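Local coordinates for periplasmic binding protein (Sulfurospirillum deleyianum, PDB 4PAG) that probably captures a solute in the periplasm and hands it to an ABC transporter, and holds a bound histidine in this structure, at residues R170-Y175 against D226-I231; Y175-F180 against T269-S274; T184-S189 against G213-S218; L195-G200 against L279-I284; I231-T236 against Y259-S264. One frame throughout, in Å; residues are numbered along the deposited sequence. Where two conformers were deposited one is given.

Interaction 1 of 5, residues R170-Y175 against D226-I231; sequences RTKVYY and DPEVII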
# COMPACT_ATOMS: atom_id res chain seq x y z
N ARG A 170 15.84 17.22 -6.26
CA ARG A 170 15.12 16.04 -5.78
C ARG A 170 16.09 14.97 -5.30
O ARG A 170 17.08 14.67 -5.97
CB ARG A 170 14.22 15.46 -6.87
CG ARG A 170 13.14 16.42 -7.37
CD ARG A 170 11.96 16.46 -6.42
NE ARG A 170 10.96 17.47 -6.77
CZ ARG A 170 9.81 17.24 -7.40
NH1 ARG A 170 9.48 16.03 -7.82
NH2 ARG A 170 8.98 18.25 -7.63
N THR A 171 15.80 14.39 -4.14
CA THR A 171 16.69 13.42 -3.50
C THR A 171 16.74 12.11 -4.28
O THR A 171 15.70 11.50 -4.52
CB THR A 171 16.22 13.16 -2.06
OG1 THR A 171 16.20 14.40 -1.34
CG2 THR A 171 17.12 12.16 -1.32
N LYS A 172 17.93 11.66 -4.66
CA LYS A 172 18.09 10.35 -5.30
C LYS A 172 17.85 9.24 -4.29
O LYS A 172 18.44 9.23 -3.21
CB LYS A 172 19.47 10.21 -5.93
CG LYS A 172 19.72 11.16 -7.10
CD LYS A 172 21.20 11.28 -7.42
CE LYS A 172 21.79 10.00 -7.97
NZ LYS A 172 23.28 10.04 -7.98
N VAL A 173 16.97 8.30 -4.65
CA VAL A 173 16.61 7.21 -3.75
C VAL A 173 16.65 5.86 -4.46
O VAL A 173 16.23 5.72 -5.62
CB VAL A 173 15.23 7.48 -3.06
CG1 VAL A 173 14.12 7.72 -4.07
CG2 VAL A 173 14.85 6.34 -2.12
N TYR A 174 17.19 4.86 -3.76
CA TYR A 174 17.20 3.48 -4.20
C TYR A 174 16.27 2.68 -3.30
O TYR A 174 16.39 2.72 -2.08
CB TYR A 174 18.62 2.90 -4.14
CG TYR A 174 18.68 1.43 -4.50
CD1 TYR A 174 18.37 1.01 -5.79
CD2 TYR A 174 19.02 0.47 -3.56
CE1 TYR A 174 18.40 -0.32 -6.13
CE2 TYR A 174 19.05 -0.88 -3.90
CZ TYR A 174 18.75 -1.26 -5.19
OH TYR A 174 18.78 -2.58 -5.55
N TYR A 175 15.33 1.97 -3.92
CA TYR A 175 14.40 1.11 -3.19
C TYR A 175 14.99 -0.29 -3.16
O TYR A 175 15.02 -0.98 -4.18
CB TYR A 175 13.04 1.13 -3.89
CG TYR A 175 11.94 0.32 -3.24
CD1 TYR A 175 11.89 0.12 -1.86
CD2 TYR A 175 10.93 -0.23 -4.02
CE1 TYR A 175 10.86 -0.61 -1.28
CE2 TYR A 175 9.90 -0.96 -3.45
CZ TYR A 175 9.87 -1.15 -2.08
OH TYR A 175 8.84 -1.90 -1.54
N ASP A 226 24.58 5.70 -6.97
CA ASP A 226 24.98 6.65 -5.93
C ASP A 226 23.76 7.30 -5.23
O ASP A 226 23.62 8.52 -5.20
CB ASP A 226 25.90 7.73 -6.55
CG ASP A 226 26.49 8.69 -5.53
OD1 ASP A 226 26.69 8.30 -4.36
OD2 ASP A 226 26.75 9.86 -5.89
N PRO A 227 22.87 6.47 -4.67
CA PRO A 227 21.69 7.09 -4.05
C PRO A 227 22.05 7.90 -2.81
O PRO A 227 23.04 7.61 -2.13
CB PRO A 227 20.82 5.88 -3.67
CG PRO A 227 21.80 4.78 -3.44
CD PRO A 227 22.87 5.00 -4.48
N GLU A 228 21.25 8.92 -2.53
CA GLU A 228 21.41 9.72 -1.32
C GLU A 228 20.69 9.07 -0.15
O GLU A 228 21.15 9.16 0.99
CB GLU A 228 20.90 11.14 -1.55
CG GLU A 228 21.66 11.87 -2.64
CD GLU A 228 20.96 13.13 -3.10
OE1 GLU A 228 21.09 14.16 -2.41
OE2 GLU A 228 20.28 13.10 -4.16
N VAL A 229 19.56 8.44 -0.44
CA VAL A 229 18.78 7.71 0.56
C VAL A 229 18.46 6.31 0.04
O VAL A 229 18.19 6.11 -1.14
CB VAL A 229 17.47 8.45 0.90
CG1 VAL A 229 16.56 7.59 1.77
CG2 VAL A 229 17.76 9.77 1.63
N ILE A 230 18.50 5.33 0.95
CA ILE A 230 18.09 3.98 0.62
C ILE A 230 16.90 3.58 1.50
O ILE A 230 16.95 3.67 2.72
CB ILE A 230 19.23 2.96 0.77
CG1 ILE A 230 20.36 3.27 -0.23
CG2 ILE A 230 18.69 1.54 0.57
CD1 ILE A 230 21.65 2.52 0.02
N ILE A 231 15.82 3.16 0.85
CA ILE A 231 14.64 2.67 1.53
C ILE A 231 14.62 1.15 1.39
O ILE A 231 14.66 0.63 0.28
CB ILE A 231 13.35 3.27 0.92
CG1 ILE A 231 13.36 4.81 1.00
CG2 ILE A 231 12.11 2.71 1.60
CD1 ILE A 231 13.44 5.38 2.41
O HOH W 1 20.01 15.70 -5.45
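Val173 and Val229, Tyr174 and Ile230, and Tyr175 and Ile231 face each other as parallel bridge partners, and the axes of strand pieces 172-175 and 229-231 come within 4.8 Å, 26° apart. Backbone bonds alternate from one strand to the other: Val229 N to Lys172 O, Tyr174 N to Val229 O, then Ile231 N to Tyr174 O. On the face carrying the valines, CG2 of Val173 is the bump. With this methyl anti to the backbone N and CG1 in the tight spot between N and carbonyl carbon, CG2 settles against CG1 of Ile231, 3.8 Å off. On the opposite face the Pro227 ring supplies the shoulder: its CB lies 3.7 Å from CB of Tyr174, while the Tyr174 ring leads away and meets CG2 of Ile230 with its edge.

At the mouth of the pair Glu228 stretches its extended chain back across Lys172, and OE2 takes the Lys172 N-H at 2.8 Å, nearly straight (174°) but from above the carboxylate plane. CB of Glu228 rests on CG2 of Thr171. A water bonded to the same OE2 bridges to Arg170 O, and Lys172 O accepts from Glu228 N as well as Val229 N. The Lys172 chain bends at chi3, and NZ beyond it bonds Asp226 O at 3.2 Å; NZ is also bonded to Tyr225 O.

These are the central strands of a four-stranded parallel sheet: strand 201-202 lies beyond 172-176, strand 258-260 beyond 229-232, and Leu288 of helix 277-288 covers the two valines.

Interaction 2 of 5, residues Y175-F180 against T269-S274; sequences YAEGDF and TDRPPS
A buried salt-bridge network of Glu177, Asp270 and Arg271 joins the end of strand 172-176 to the loop that leads into helix 277-288, and Tyr175 adds a hydroxyl to it. Arg271 NH2 meets Glu177 OE2 at 2.9 Å on the syn side, with the carboxylate and guanidinium planes turned 44° from each other. The NE bond to the same oxygen is weak, and NE also makes a weak, 2.9 Å bond to Asp270 OD2 within the loop. NE lies beside both acidic oxygens, Glu177 OE2 and Asp270 OD2, which approach to 3.4 Å; the positive charge would be expected to offset their repulsion.

NH2 has a second acidic partner in Glu185, and NH1 reaches Val212 O. Asp270 OD1 is taken by His191 ND1.

Tyr175 OH gives a 2.8 Å bond to the anti lone pair of Asp270 OD2, with ring and carboxylate planes 50° apart. The same hydroxyl is bonded to Gln233 NE2. Over the centre of the Tyr175 ring, 3.7 Å above its plane, sits CG of Glu177.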
# COMPACT_ATOMS: atom_id res chain seq x y z
N TYR A 175 15.33 1.97 -3.92
CA TYR A 175 14.40 1.11 -3.19
C TYR A 175 14.99 -0.29 -3.16
O TYR A 175 15.02 -0.98 -4.18
CB TYR A 175 13.04 1.13 -3.89
CG TYR A 175 11.94 0.32 -3.24
CD1 TYR A 175 11.89 0.12 -1.86
CD2 TYR A 175 10.93 -0.23 -4.02
CE1 TYR A 175 10.86 -0.61 -1.28
CE2 TYR A 175 9.90 -0.96 -3.45
CZ TYR A 175 9.87 -1.15 -2.08
OH TYR A 175 8.84 -1.90 -1.54
N ALA A 176 15.48 -0.70 -2.00
CA ALA A 176 16.21 -1.96 -1.88
C ALA A 176 15.27 -3.06 -1.44
O ALA A 176 14.79 -3.06 -0.32
CB ALA A 176 17.36 -1.83 -0.91
N GLU A 177 15.02 -4.01 -2.33
CA GLU A 177 14.12 -5.12 -2.05
C GLU A 177 14.90 -6.42 -2.00
O GLU A 177 16.06 -6.49 -2.42
CB GLU A 177 13.05 -5.18 -3.13
CG GLU A 177 12.12 -3.98 -3.13
CD GLU A 177 11.07 -4.09 -4.22
OE1 GLU A 177 11.49 -4.00 -5.41
OE2 GLU A 177 9.87 -4.27 -3.90
N GLY A 178 14.26 -7.45 -1.44
CA GLY A 178 14.86 -8.76 -1.29
C GLY A 178 15.85 -8.84 -0.14
O GLY A 178 16.22 -7.84 0.47
N ASP A 179 16.29 -10.06 0.13
CA ASP A 179 17.16 -10.32 1.27
C ASP A 179 18.55 -9.75 1.10
O ASP A 179 19.27 -9.59 2.08
CB ASP A 179 17.25 -11.82 1.53
CG ASP A 179 15.92 -12.42 1.94
OD1 ASP A 179 15.10 -11.70 2.56
OD2 ASP A 179 15.69 -13.62 1.64
N PHE A 180 18.94 -9.44 -0.13
CA PHE A 180 20.30 -8.99 -0.40
C PHE A 180 20.34 -7.59 -0.99
O PHE A 180 21.40 -7.13 -1.40
CB PHE A 180 20.98 -9.99 -1.33
CG PHE A 180 20.86 -11.43 -0.87
CD1 PHE A 180 21.76 -11.95 0.05
CD2 PHE A 180 19.85 -12.24 -1.35
CE1 PHE A 180 21.66 -13.27 0.48
CE2 PHE A 180 19.73 -13.56 -0.92
CZ PHE A 180 20.64 -14.07 -0.01
N THR A 269 4.39 1.14 2.51
CA THR A 269 4.68 1.55 1.12
C THR A 269 4.41 0.54 -0.01
O THR A 269 4.23 0.97 -1.15
CB THR A 269 6.14 2.07 0.97
OG1 THR A 269 7.07 0.98 0.98
CG2 THR A 269 6.48 3.04 2.09
N ASP A 270 4.35 -0.76 0.29
CA ASP A 270 4.33 -1.78 -0.77
C ASP A 270 4.03 -3.18 -0.19
O ASP A 270 4.14 -3.39 1.01
CB ASP A 270 5.70 -1.78 -1.46
CG ASP A 270 5.72 -2.54 -2.77
OD1 ASP A 270 4.64 -2.78 -3.35
OD2 ASP A 270 6.83 -2.88 -3.23
N ARG A 271 3.64 -4.13 -1.04
CA ARG A 271 3.51 -5.53 -0.64
C ARG A 271 2.49 -5.69 0.50
O ARG A 271 2.77 -6.34 1.50
CB ARG A 271 4.88 -6.10 -0.22
CG ARG A 271 6.04 -5.79 -1.15
CD ARG A 271 5.84 -6.35 -2.56
NE ARG A 271 6.81 -5.78 -3.50
CZ ARG A 271 7.00 -6.19 -4.75
NH1 ARG A 271 6.31 -7.21 -5.26
NH2 ARG A 271 7.90 -5.58 -5.51
N PRO A 272 1.28 -5.13 0.33
CA PRO A 272 0.72 -4.53 -0.87
C PRO A 272 0.81 -3.00 -0.98
O PRO A 272 0.93 -2.31 0.04
CB PRO A 272 -0.75 -4.88 -0.75
CG PRO A 272 -1.00 -4.77 0.73
CD PRO A 272 0.27 -5.23 1.39
N PRO A 273 0.70 -2.48 -2.21
CA PRO A 273 0.30 -1.09 -2.40
C PRO A 273 -1.06 -0.92 -1.71
O PRO A 273 -1.91 -1.80 -1.83
CB PRO A 273 0.14 -0.95 -3.91
CG PRO A 273 0.73 -2.16 -4.51
CD PRO A 273 0.75 -3.23 -3.47
N SER A 274 -1.24 0.15 -0.96
CA SER A 274 -2.51 0.37 -0.27
C SER A 274 -2.65 1.81 0.20
O SER A 274 -1.73 2.62 0.09
CB SER A 274 -2.64 -0.56 0.94
OG SER A 274 -1.90 -0.06 2.06

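Interaction 3 of 5, residues T184-S189 against G213-S218; sequences TECDRS and GLQEVS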
# COMPACT_ATOMS: atom_id res chain seq x y z
N THR A 184 14.90 -4.28 -7.11
CA THR A 184 14.36 -2.94 -6.97
C THR A 184 13.14 -2.80 -7.86
O THR A 184 12.68 -3.78 -8.46
CB THR A 184 15.41 -1.84 -7.29
OG1 THR A 184 14.92 -0.57 -6.86
CG2 THR A 184 15.76 -1.79 -8.77
N GLU A 185 12.59 -1.60 -7.89
CA GLU A 185 11.49 -1.29 -8.78
C GLU A 185 11.90 -0.27 -9.80
O GLU A 185 12.80 0.54 -9.57
CB GLU A 185 10.30 -0.76 -7.99
CG GLU A 185 9.73 -1.79 -7.04
CD GLU A 185 9.26 -3.04 -7.76
OE1 GLU A 185 8.57 -2.89 -8.79
OE2 GLU A 185 9.58 -4.15 -7.29
N CYS A 186 11.22 -0.31 -10.93
CA CYS A 186 11.30 0.75 -11.92
C CYS A 186 10.79 2.04 -11.29
O CYS A 186 9.96 2.01 -10.38
CB CYS A 186 10.45 0.39 -13.14
SG CYS A 186 11.09 -0.97 -14.14
N ASP A 187 11.28 3.18 -11.79
CA ASP A 187 10.79 4.47 -11.34
C ASP A 187 9.31 4.68 -11.68
O ASP A 187 8.65 5.49 -11.04
CB ASP A 187 11.63 5.62 -11.91
CG ASP A 187 11.37 5.88 -13.38
OD1 ASP A 187 11.58 4.97 -14.21
OD2 ASP A 187 10.95 7.01 -13.71
N ARG A 188 8.79 3.95 -12.67
CA ARG A 188 7.35 3.92 -12.94
C ARG A 188 6.82 2.52 -12.68
O ARG A 188 6.96 1.62 -13.52
CB ARG A 188 7.08 4.38 -14.38
CG ARG A 188 7.14 5.90 -14.55
CD ARG A 188 7.68 6.30 -15.92
NE ARG A 188 9.09 5.94 -16.02
CZ ARG A 188 9.78 5.78 -17.16
NH1 ARG A 188 9.19 5.97 -18.35
NH2 ARG A 188 11.06 5.44 -17.10
N SER A 189 6.22 2.34 -11.51
CA SER A 189 5.76 1.03 -11.05
C SER A 189 4.76 1.23 -9.94
O SER A 189 4.95 2.13 -9.11
CB SER A 189 6.93 0.21 -10.52
OG SER A 189 6.50 -0.92 -9.76
N GLY A 213 7.12 -7.06 -10.18
CA GLY A 213 8.24 -6.13 -10.26
C GLY A 213 9.55 -6.85 -9.95
O GLY A 213 9.90 -7.80 -10.62
N LEU A 214 10.25 -6.40 -8.92
CA LEU A 214 11.52 -7.01 -8.49
C LEU A 214 12.55 -7.09 -9.63
O LEU A 214 13.03 -8.16 -10.00
CB LEU A 214 11.26 -8.38 -7.84
CG LEU A 214 10.34 -8.36 -6.61
CD1 LEU A 214 9.98 -9.77 -6.17
CD2 LEU A 214 10.94 -7.56 -5.45
N GLN A 215 12.90 -5.93 -10.17
CA GLN A 215 13.91 -5.79 -11.22
C GLN A 215 15.24 -6.19 -10.61
O GLN A 215 15.52 -5.83 -9.48
CB GLN A 215 14.00 -4.34 -11.70
CG GLN A 215 12.66 -3.66 -12.02
CD GLN A 215 11.80 -4.46 -12.98
OE1 GLN A 215 10.62 -4.74 -12.69
NE2 GLN A 215 12.37 -4.81 -14.13
N GLU A 216 16.06 -6.93 -11.36
CA GLU A 216 17.37 -7.36 -10.86
C GLU A 216 18.42 -6.29 -11.12
O GLU A 216 18.55 -5.80 -12.23
CB GLU A 216 17.82 -8.65 -11.54
CG GLU A 216 16.85 -9.82 -11.43
CD GLU A 216 16.83 -10.47 -10.06
OE1 GLU A 216 17.66 -10.11 -9.18
OE2 GLU A 216 15.99 -11.36 -9.85
N VAL A 217 19.18 -5.95 -10.08
CA VAL A 217 20.25 -4.96 -10.17
C VAL A 217 21.48 -5.50 -9.42
O VAL A 217 21.35 -6.12 -8.37
CB VAL A 217 19.79 -3.60 -9.61
CG1 VAL A 217 19.50 -3.67 -8.12
CG2 VAL A 217 20.82 -2.51 -9.87
N SER A 218 22.67 -5.29 -9.98
CA SER A 218 23.91 -5.73 -9.33
C SER A 218 24.39 -4.73 -8.28
O SER A 218 24.01 -3.55 -8.31
CB SER A 218 25.01 -5.93 -10.37
OG SER A 218 25.47 -4.68 -10.85
O HOH W 2 9.33 -2.48 -11.37
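Thr184 and Gln215 form an antiparallel hydrogen-bonded pair, the tightest piece of this contact. Thr184 N gives to Gln215 O at 2.9 Å, and Gln215 N returns a bond to Thr184 O at 2.8 Å. Beside them CG2 of Thr184 turns toward CG1 of Val217 in one of that valine's two conformers, while its OG1, anti to the backbone N, is bonded to Tyr175 O.

Next along, Glu185 starts out pointing away from the partner segment, but its chain folds back at chi2 (-59°) and returns the carboxylate to it. OE2 receives the Leu214 N-H at 2.9 Å, close to straight at 169°, on its syn side. OE1 lies 3.6 Å from CA of Gly213, over the side of the glycine where a CB would point. Ser189 OG bonds OE1 from the anti side, and Arg271 forms a salt bridge with OE2, so this buried carboxylate is gripped at both oxygens.

Toward Cys186 direct bonds give way to a single bridging water. It gives to Glu185 OE1 and to Gln215 OE1 and accepts from Cys186 N, linking amide and carboxylate groups that do not bond directly. The Gln215 chain, also bent at chi2, lays CD 3.7 Å from SG of Cys186. The exposed side, marked by Arg188, lies beyond the contact.

The whole is a two-stranded antiparallel ribbon, strands 183-184 and 215-216, with the Cys186-Cys206 disulfide tying down the loop between them.

Interaction 4 of 5, residues L195-G200 against L279-I284; sequences LALAGG and LGAHWI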
# COMPACT_ATOMS: atom_id res chain seq x y z
N LEU A 195 7.24 6.53 -3.42
CA LEU A 195 8.59 7.10 -3.42
C LEU A 195 8.66 8.31 -4.36
O LEU A 195 9.27 9.33 -4.04
CB LEU A 195 9.62 6.04 -3.82
CG LEU A 195 9.74 4.87 -2.83
CD1 LEU A 195 10.24 3.61 -3.51
CD2 LEU A 195 10.67 5.26 -1.70
N ALA A 196 8.02 8.20 -5.52
CA ALA A 196 7.93 9.32 -6.46
C ALA A 196 6.97 10.40 -5.96
O ALA A 196 7.23 11.59 -6.13
CB ALA A 196 7.49 8.82 -7.83
N LEU A 197 5.87 9.98 -5.34
CA LEU A 197 4.89 10.92 -4.79
C LEU A 197 5.48 11.77 -3.67
O LEU A 197 5.09 12.93 -3.47
CB LEU A 197 3.68 10.15 -4.25
CG LEU A 197 2.43 10.98 -3.97
CD1 LEU A 197 1.83 11.49 -5.27
CD2 LEU A 197 1.42 10.14 -3.19
N ALA A 198 6.44 11.20 -2.95
CA ALA A 198 7.14 11.89 -1.88
C ALA A 198 8.26 12.82 -2.37
O ALA A 198 8.93 13.44 -1.57
CB ALA A 198 7.71 10.88 -0.90
N GLY A 199 8.46 12.90 -3.68
CA GLY A 199 9.48 13.78 -4.27
C GLY A 199 10.83 13.12 -4.49
O GLY A 199 11.84 13.79 -4.63
N GLY A 200 10.84 11.79 -4.55
CA GLY A 200 12.07 11.06 -4.80
C GLY A 200 12.44 11.01 -6.27
O GLY A 200 11.57 11.00 -7.15
N LEU A 279 -0.03 7.83 4.61
CA LEU A 279 0.95 8.11 5.66
C LEU A 279 2.36 7.77 5.20
O LEU A 279 3.31 8.53 5.46
CB LEU A 279 0.61 7.30 6.91
CG LEU A 279 1.59 7.39 8.08
CD1 LEU A 279 1.58 8.78 8.67
CD2 LEU A 279 1.23 6.36 9.14
N GLY A 280 2.52 6.64 4.53
CA GLY A 280 3.83 6.16 4.11
C GLY A 280 4.59 7.13 3.23
O GLY A 280 5.81 7.24 3.34
N ALA A 281 3.89 7.82 2.33
CA ALA A 281 4.55 8.81 1.47
C ALA A 281 5.05 10.01 2.28
O ALA A 281 6.10 10.57 1.96
CB ALA A 281 3.61 9.26 0.36
N HIS A 282 4.34 10.37 3.33
CA HIS A 282 4.83 11.40 4.26
C HIS A 282 6.08 10.93 4.99
O HIS A 282 7.07 11.68 5.11
CB HIS A 282 3.76 11.83 5.26
CG HIS A 282 2.86 12.90 4.75
ND1 HIS A 282 3.20 14.24 4.80
CD2 HIS A 282 1.65 12.84 4.16
CE1 HIS A 282 2.23 14.95 4.27
NE2 HIS A 282 1.28 14.13 3.87
N TRP A 283 6.04 9.70 5.48
CA TRP A 283 7.22 9.10 6.12
C TRP A 283 8.43 9.13 5.18
O TRP A 283 9.53 9.55 5.57
CB TRP A 283 6.91 7.68 6.58
CG TRP A 283 8.10 6.95 7.10
CD1 TRP A 283 8.68 7.10 8.33
CD2 TRP A 283 8.87 5.97 6.41
NE1 TRP A 283 9.76 6.27 8.45
CE2 TRP A 283 9.91 5.56 7.28
CE3 TRP A 283 8.80 5.39 5.14
CZ2 TRP A 283 10.84 4.60 6.93
CZ3 TRP A 283 9.74 4.44 4.78
CH2 TRP A 283 10.75 4.05 5.68
N ILE A 284 8.22 8.69 3.93
CA ILE A 284 9.28 8.78 2.91
C ILE A 284 9.78 10.23 2.72
O ILE A 284 10.99 10.47 2.68
CB ILE A 284 8.81 8.21 1.54
CG1 ILE A 284 8.63 6.69 1.62
CG2 ILE A 284 9.83 8.53 0.45
CD1 ILE A 284 7.82 6.13 0.47
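Leu195 meets Ile284 by its CD2 branch. Leu195 leaves its backbone pointing away from helix 277-288, yet its end comes nearer: CG stands anti to the carbonyl carbon (chi1 -64°), and from it the CD2 branch lies 3.7 Å from Ile284 CD1. The two side chains cross at about a right angle, and CD2 of Leu195 also touches the CG2 branch of Ile284, at 4.0 Å. Leu195 therefore bears on both methyls of Ile284.

Two residues on, Leu197 makes a lighter contact, its CD2 4.3 Å from CB of Ala281. Ala198 then comes closest. Its CB points toward the opposing helix and rests 3.3 Å from Ala281 O and 3.4 Å from Ile284 CG2. The latter carbon pair is tighter than ordinary van der Waals contact, and with alanine on both sides the CA atoms of Ala198 and Ala281 approach to 5.2 Å.

Gly199 leaves helical angles with positive phi (93°) and ends the short helix in a Schellman motif, Gly200 N bonding back to Leu195 O and Gly199 N to Ala196 O. The carbonyl of Gly199 is bonded to the hydroxyl of Tyr289.

Helix 193-197 thus ends against the flank of helix 277-288. Leu158 of helix 141-163 touches both Leu197 and Ala281, while Leu195 extends the packing to Tyr175 and Ile231 of the parallel sheet.

Interaction 5 of 5, residues I231-T236 against Y259-S264; sequences IVQNPT and YLVPKS. With HIS (histidine), chain E.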
# COMPACT_ATOMS: atom_id res chain seq x y z
N ILE A 231 15.82 3.16 0.85
CA ILE A 231 14.64 2.67 1.53
C ILE A 231 14.62 1.15 1.39
O ILE A 231 14.66 0.63 0.28
CB ILE A 231 13.35 3.27 0.92
CG1 ILE A 231 13.36 4.81 1.00
CG2 ILE A 231 12.11 2.71 1.60
CD1 ILE A 231 13.44 5.38 2.41
N VAL A 232 14.54 0.46 2.53
CA VAL A 232 14.74 -0.98 2.63
C VAL A 232 13.46 -1.69 3.08
O VAL A 232 12.82 -1.29 4.06
CB VAL A 232 15.85 -1.30 3.65
CG1 VAL A 232 16.00 -2.80 3.85
CG2 VAL A 232 17.18 -0.66 3.22
N GLN A 233 13.10 -2.77 2.39
CA GLN A 233 11.90 -3.53 2.75
C GLN A 233 12.24 -4.64 3.76
O GLN A 233 11.56 -4.81 4.77
CB GLN A 233 11.28 -4.10 1.46
CG GLN A 233 9.77 -4.23 1.36
CD GLN A 233 8.94 -3.21 2.13
OE1 GLN A 233 8.75 -3.37 3.32
NE2 GLN A 233 8.38 -2.22 1.44
N ASN A 234 13.32 -5.38 3.51
CA ASN A 234 13.59 -6.59 4.29
C ASN A 234 14.52 -6.34 5.49
O ASN A 234 15.62 -5.79 5.34
CB ASN A 234 14.13 -7.69 3.37
CG ASN A 234 13.06 -8.23 2.40
OD1 ASN A 234 12.02 -7.59 2.18
ND2 ASN A 234 13.31 -9.40 1.82
N PRO A 235 14.08 -6.72 6.69
CA PRO A 235 14.91 -6.46 7.87
C PRO A 235 16.27 -7.17 7.83
O PRO A 235 17.22 -6.63 8.39
CB PRO A 235 14.06 -6.97 9.04
CG PRO A 235 13.05 -7.88 8.44
CD PRO A 235 12.80 -7.38 7.05
N THR A 236 16.38 -8.33 7.17
CA THR A 236 17.70 -9.00 7.07
C THR A 236 18.68 -8.15 6.27
O THR A 236 19.85 -8.05 6.62
CB THR A 236 17.65 -10.43 6.46
OG1 THR A 236 17.40 -10.37 5.04
CG2 THR A 236 16.60 -11.29 7.12
N TYR A 259 16.70 3.40 5.64
CA TYR A 259 15.53 3.30 6.51
C TYR A 259 14.66 2.10 6.17
O TYR A 259 14.39 1.83 5.00
CB TYR A 259 14.69 4.59 6.44
CG TYR A 259 15.53 5.84 6.70
CD1 TYR A 259 15.92 6.18 7.98
CD2 TYR A 259 15.98 6.63 5.64
CE1 TYR A 259 16.73 7.29 8.22
CE2 TYR A 259 16.77 7.75 5.87
CZ TYR A 259 17.14 8.08 7.17
OH TYR A 259 17.91 9.18 7.41
N LEU A 260 14.25 1.39 7.21
CA LEU A 260 13.44 0.18 7.08
C LEU A 260 11.96 0.55 7.08
O LEU A 260 11.49 1.25 7.96
CB LEU A 260 13.75 -0.78 8.23
CG LEU A 260 13.11 -2.17 8.25
CD1 LEU A 260 13.53 -3.01 7.06
CD2 LEU A 260 13.45 -2.87 9.56
N VAL A 261 11.23 0.10 6.07
CA VAL A 261 9.81 0.43 5.95
C VAL A 261 9.01 -0.24 7.08
O VAL A 261 9.12 -1.44 7.27
CB VAL A 261 9.24 -0.03 4.59
CG1 VAL A 261 7.75 0.25 4.49
CG2 VAL A 261 9.96 0.64 3.44
N PRO A 262 8.22 0.54 7.84
CA PRO A 262 7.33 -0.05 8.84
C PRO A 262 6.24 -0.94 8.25
O PRO A 262 5.76 -0.71 7.12
CB PRO A 262 6.69 1.17 9.52
CG PRO A 262 7.65 2.28 9.28
CD PRO A 262 8.20 2.01 7.91
N LYS A 263 5.84 -1.93 9.04
CA LYS A 263 4.98 -3.01 8.55
C LYS A 263 3.78 -3.32 9.43
O LYS A 263 3.01 -4.22 9.11
CB LYS A 263 5.81 -4.28 8.40
CG LYS A 263 6.90 -4.15 7.36
CD LYS A 263 7.87 -5.29 7.38
CE LYS A 263 8.91 -5.10 6.29
NZ LYS A 263 9.87 -4.01 6.63
N SER A 264 3.60 -2.57 10.53
CA SER A 264 2.62 -2.91 11.55
C SER A 264 1.39 -1.98 11.52
O SER A 264 1.52 -0.79 11.79
CB SER A 264 3.27 -2.86 12.93
OG SER A 264 4.36 -3.77 13.01
N HIS E . 11.81 -3.77 12.20
CA HIS E . 10.54 -3.88 11.44
C HIS E . 10.57 -5.08 10.50
O HIS E . 10.72 -4.99 9.28
CB HIS E . 10.25 -2.60 10.67
CG HIS E . 10.42 -1.35 11.48
ND1 HIS E . 10.79 -0.15 10.93
CD2 HIS E . 10.27 -1.13 12.81
CE1 HIS E . 10.85 0.77 11.88
NE2 HIS E . 10.54 0.20 13.03
OXT HIS E . 10.46 -6.19 11.00
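Lys263 reaches across to the end of strand 229-232 and to the bound histidine at once. From CB the chain runs extended through CG to CD, and Lys263 CD lies 3.4 Å from HIS O, a carboxylate oxygen of the ligand. CE passes 3.1 Å from Gln233 O and also lies near Gln233 OE1, and the bend at chi4 (73°) then sets NZ among three oxygens. There it gives three bonds: to Gln233 O at 2.6 Å and to Val261 O at 2.8 Å, each in its carbonyl plane, and to HIS O at 3.0 Å.

Behind the lysine the strands are joined in parallel, with Val232 N bonded to Tyr259 O and Val261 N to Val232 O. CG2 of Val261 meets CG2 of Ile231 at 3.5 Å. Leu260 splits its branches: CD1 packs on Val232 O and Gln233 O, while CD2 faces the ligand, 3.2 Å from its amino N. Pro235 CG touches the ligand carboxylate, and the imidazole ND1 makes a weak bond to Leu260 O.

Gln233 OE1 is itself held by Asn267 ND2. Three oxygens hold NZ; if it is protonated, as is likely, it would also favour the ligand's carboxylate electrostatically.

How the interactions relate
From the N terminus, strand 172-176 is the first partner reached. Interaction 1 closes the loop from it to strand 229-232, and interaction 3 nests inside as a smaller closure. Interaction 5 then opens in series with interaction 1, sharing Ile231 and adding strand 258-260 to the sheet. Interaction 2 spans further, from the end of strand 172-176 to the loop before helix 277-288; it encloses interactions 3 and 5 and crosses interaction 1, with which it shares Tyr175. Interaction 4 crosses interactions 1, 2 and 3 and encloses interaction 5. Together they tie the parallel sheet to the antiparallel ribbon, helix 277-288 and the histidine pocket.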